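Local coordinates for glutathione S-transferase (Burkholderia glumae, PDB 4ISD), which binds glutathione and probably catalyses its conjugation to electrophilic substrates, at the interface of chains A and B. Coordinates in Å, arbitrary orientation; residue numbers count along the deposited sequence, not the author numbering. Chains: chain A/B, Glutathione S-transferase.

The interface of chains A and B. Residues chain A 103, 106, 110, 150, 154; chain B 57-58, 70-72.
B:Leu57, on a loop of chain B, lies between A:Trp110 of helix 98-113 and A:Leu154 and A:Ala150 of helix 139-154. Its CG is anti to the backbone N (chi1 172°), which carries the branched tip toward the two helices. There CD2 lies 4.0 Å from CZ3 of A:Trp110, the two side chains meeting at about a right angle, while A:Leu154 CD1 stands 4.2 Å from that same CD2. CD1 points toward the methyl CB of A:Ala150, one turn back from A:Leu154; the short alanine side chain lets the helix come close to the leucine, and its CB also borders the indole edge in plane. Leucine suits the loop position because its two methyls can touch different neighbours at once.

Next along the loop, B:Thr58 covers one face of the indole. Its methyl CG2 sits 3.4 Å from the centroid of the five-membered ring, a CH-pi contact. Threonine is small and branched enough to set this methyl over the wide, flat tryptophan while CB comes 3.5 Å from NE1. A second apolar patch forms where B:Leu71 CD1, on the edge strand 69-72, packs 3.8 Å from CB of A:Gln106 and also touches A:Leu103 CD2.

Glutamine suits the boundary between the patches: its aliphatic stem meets leucine, and its amide can pair with a strand backbone. CG is anti to the backbone N (chi1 164°) and the chain runs on extended, turning NE2 toward B:Leu57 CD2, 3.8 Å away, and OE1 toward the strand. This GST-family subunit contact, repeated by two-fold symmetry, probably belongs to the functional dimer. At its polar rim, B:Ser72 N donates to A:Gln106 OE1 at 2.7 Å, tilted 25° from the carbonyl plane.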
ATOM      1  N   LEU A 103       3.329  -2.263 -11.760  1.00 48.41           N
ATOM      2  CA  LEU A 103       4.041  -3.404 -11.189  1.00 44.88           C
ATOM      3  C   LEU A 103       4.879  -3.019  -9.960  1.00 38.70           C
ATOM      4  O   LEU A 103       5.012  -3.805  -9.003  1.00 33.96           O
ATOM      5  CB  LEU A 103       4.908  -4.094 -12.243  1.00 45.23           C
ATOM      6  CG  LEU A 103       4.095  -4.737 -13.360  1.00 48.51           C
ATOM      7  CD1 LEU A 103       4.974  -5.490 -14.317  1.00 36.89           C
ATOM      8  CD2 LEU A 103       3.027  -5.652 -12.767  1.00 43.40           C
ATOM      9  N   GLN A 106       2.387  -2.548  -7.245  1.00 35.31           N
ATOM     10  CA  GLN A 106       2.118  -3.900  -6.766  1.00 37.44           C
ATOM     11  C   GLN A 106       3.197  -4.446  -5.821  1.00 40.52           C
ATOM     12  O   GLN A 106       2.883  -4.983  -4.756  1.00 40.98           O
ATOM     13  CB  GLN A 106       1.953  -4.855  -7.933  1.00 39.71           C
ATOM     14  CG  GLN A 106       2.055  -6.308  -7.525  1.00 43.93           C
ATOM     15  CD  GLN A 106       1.813  -7.240  -8.692  1.00 49.72           C
ATOM     16  OE1 GLN A 106       0.713  -7.798  -8.846  1.00 46.68           O
ATOM     17  NE2 GLN A 106       2.838  -7.406  -9.536  1.00 46.95           N
ATOM     18  N   TRP A 110       2.699  -5.381  -1.871  1.00 35.43           N
ATOM     19  CA  TRP A 110       2.835  -6.780  -1.522  1.00 40.03           C
ATOM     20  C   TRP A 110       3.773  -6.881  -0.338  1.00 33.21           C
ATOM     21  O   TRP A 110       3.437  -7.484   0.687  1.00 29.98           O
ATOM     22  CB  TRP A 110       3.384  -7.581  -2.695  1.00 45.35           C
ATOM     23  CG  TRP A 110       3.337  -9.060  -2.465  1.00 49.68           C
ATOM     24  CD1 TRP A 110       2.476  -9.746  -1.645  1.00 45.37           C
ATOM     25  CD2 TRP A 110       4.207 -10.039  -3.043  1.00 49.15           C
ATOM     26  NE1 TRP A 110       2.754 -11.095  -1.692  1.00 46.43           N
ATOM     27  CE2 TRP A 110       3.809 -11.296  -2.546  1.00 53.79           C
ATOM     28  CE3 TRP A 110       5.261  -9.973  -3.949  1.00 42.19           C
ATOM     29  CZ2 TRP A 110       4.449 -12.478  -2.925  1.00 57.45           C
ATOM     30  CZ3 TRP A 110       5.887 -11.141  -4.318  1.00 53.45           C
ATOM     31  CH2 TRP A 110       5.482 -12.381  -3.806  1.00 54.52           C
ATOM     32  N   ALA A 150       9.410 -15.177  -6.112  1.00 50.62           N
ATOM     33  CA  ALA A 150       9.321 -13.831  -6.667  1.00 50.05           C
ATOM     34  C   ALA A 150      10.712 -13.337  -7.055  1.00 56.30           C
ATOM     35  O   ALA A 150      10.904 -12.781  -8.138  1.00 59.10           O
ATOM     36  CB  ALA A 150       8.683 -12.880  -5.672  1.00 45.50           C
ATOM     37  N   LEU A 154      11.894 -12.192 -10.862  1.00 45.02           N
ATOM     38  CA  LEU A 154      11.980 -10.755 -11.141  1.00 40.30           C
ATOM     39  C   LEU A 154      13.399 -10.227 -11.244  1.00 41.72           C
ATOM     40  O   LEU A 154      13.636  -9.189 -11.859  1.00 47.10           O
ATOM     41  CB  LEU A 154      11.274  -9.956 -10.041  1.00 41.71           C
ATOM     42  CG  LEU A 154       9.795 -10.191  -9.757  1.00 40.86           C
ATOM     43  CD1 LEU A 154       9.371  -9.320  -8.579  1.00 38.40           C
ATOM     44  CD2 LEU A 154       8.946  -9.892 -10.982  1.00 42.36           C
TER
ATOM     45  N   LEU B  57       1.504 -12.937  -9.497  1.00 54.41           N
ATOM     46  CA  LEU B  57       2.813 -13.036  -8.848  1.00 55.04           C
ATOM     47  C   LEU B  57       2.718 -13.381  -7.356  1.00 58.90           C
ATOM     48  O   LEU B  57       3.461 -14.213  -6.842  1.00 64.15           O
ATOM     49  CB  LEU B  57       3.565 -11.708  -9.012  1.00 47.64           C
ATOM     50  CG  LEU B  57       4.881 -11.514  -8.250  1.00 51.52           C
ATOM     51  CD1 LEU B  57       6.017 -12.296  -8.898  1.00 47.08           C
ATOM     52  CD2 LEU B  57       5.220 -10.020  -8.137  1.00 48.68           C
ATOM     53  N   THR B  58       1.793 -12.723  -6.674  1.00 61.69           N
ATOM     54  CA  THR B  58       1.701 -12.775  -5.220  1.00 59.47           C
ATOM     55  C   THR B  58       0.938 -13.993  -4.712  1.00 62.78           C
ATOM     56  O   THR B  58       1.020 -14.339  -3.531  1.00 66.42           O
ATOM     57  CB  THR B  58       1.009 -11.514  -4.706  1.00 49.71           C
ATOM     58  OG1 THR B  58      -0.362 -11.524  -5.131  1.00 49.79           O
ATOM     59  CG2 THR B  58       1.708 -10.283  -5.273  1.00 37.15           C
ATOM     60  N   THR B  70      -1.513  -8.453 -16.487  1.00 62.80           N
ATOM     61  CA  THR B  70      -2.124  -8.920 -15.236  1.00 58.54           C
ATOM     62  C   THR B  70      -1.531  -8.241 -14.015  1.00 55.09           C
ATOM     63  O   THR B  70      -0.349  -7.880 -14.007  1.00 50.09           O
ATOM     64  CB  THR B  70      -2.030 -10.451 -15.040  1.00 60.09           C
ATOM     65  OG1 THR B  70      -0.657 -10.841 -14.902  1.00 65.78           O
ATOM     66  CG2 THR B  70      -2.675 -11.186 -16.204  1.00 60.26           C
ATOM     67  N   LEU B  71      -2.350  -8.092 -12.970  1.00 51.67           N
ATOM     68  CA  LEU B  71      -1.971  -7.260 -11.829  1.00 49.78           C
ATOM     69  C   LEU B  71      -2.700  -7.641 -10.536  1.00 55.40           C
ATOM     70  O   LEU B  71      -3.934  -7.753 -10.497  1.00 60.27           O
ATOM     71  CB  LEU B  71      -2.218  -5.788 -12.176  1.00 48.12           C
ATOM     72  CG  LEU B  71      -1.881  -4.691 -11.176  1.00 48.48           C
ATOM     73  CD1 LEU B  71      -0.363  -4.602 -10.986  1.00 51.28           C
ATOM     74  CD2 LEU B  71      -2.470  -3.361 -11.659  1.00 42.69           C
ATOM     75  N   SER B  72      -1.928  -7.837  -9.475  1.00 51.14           N
ATOM     76  CA  SER B  72      -2.492  -8.123  -8.163  1.00 46.64           C
ATOM     77  C   SER B  72      -2.305  -6.922  -7.226  1.00 46.43           C
ATOM     78  O   SER B  72      -1.614  -5.961  -7.594  1.00 48.65           O
ATOM     79  CB  SER B  72      -1.871  -9.399  -7.587  1.00 44.90           C
ATOM     80  OG  SER B  72      -2.512 -10.551  -8.130  1.00 49.75           O
TER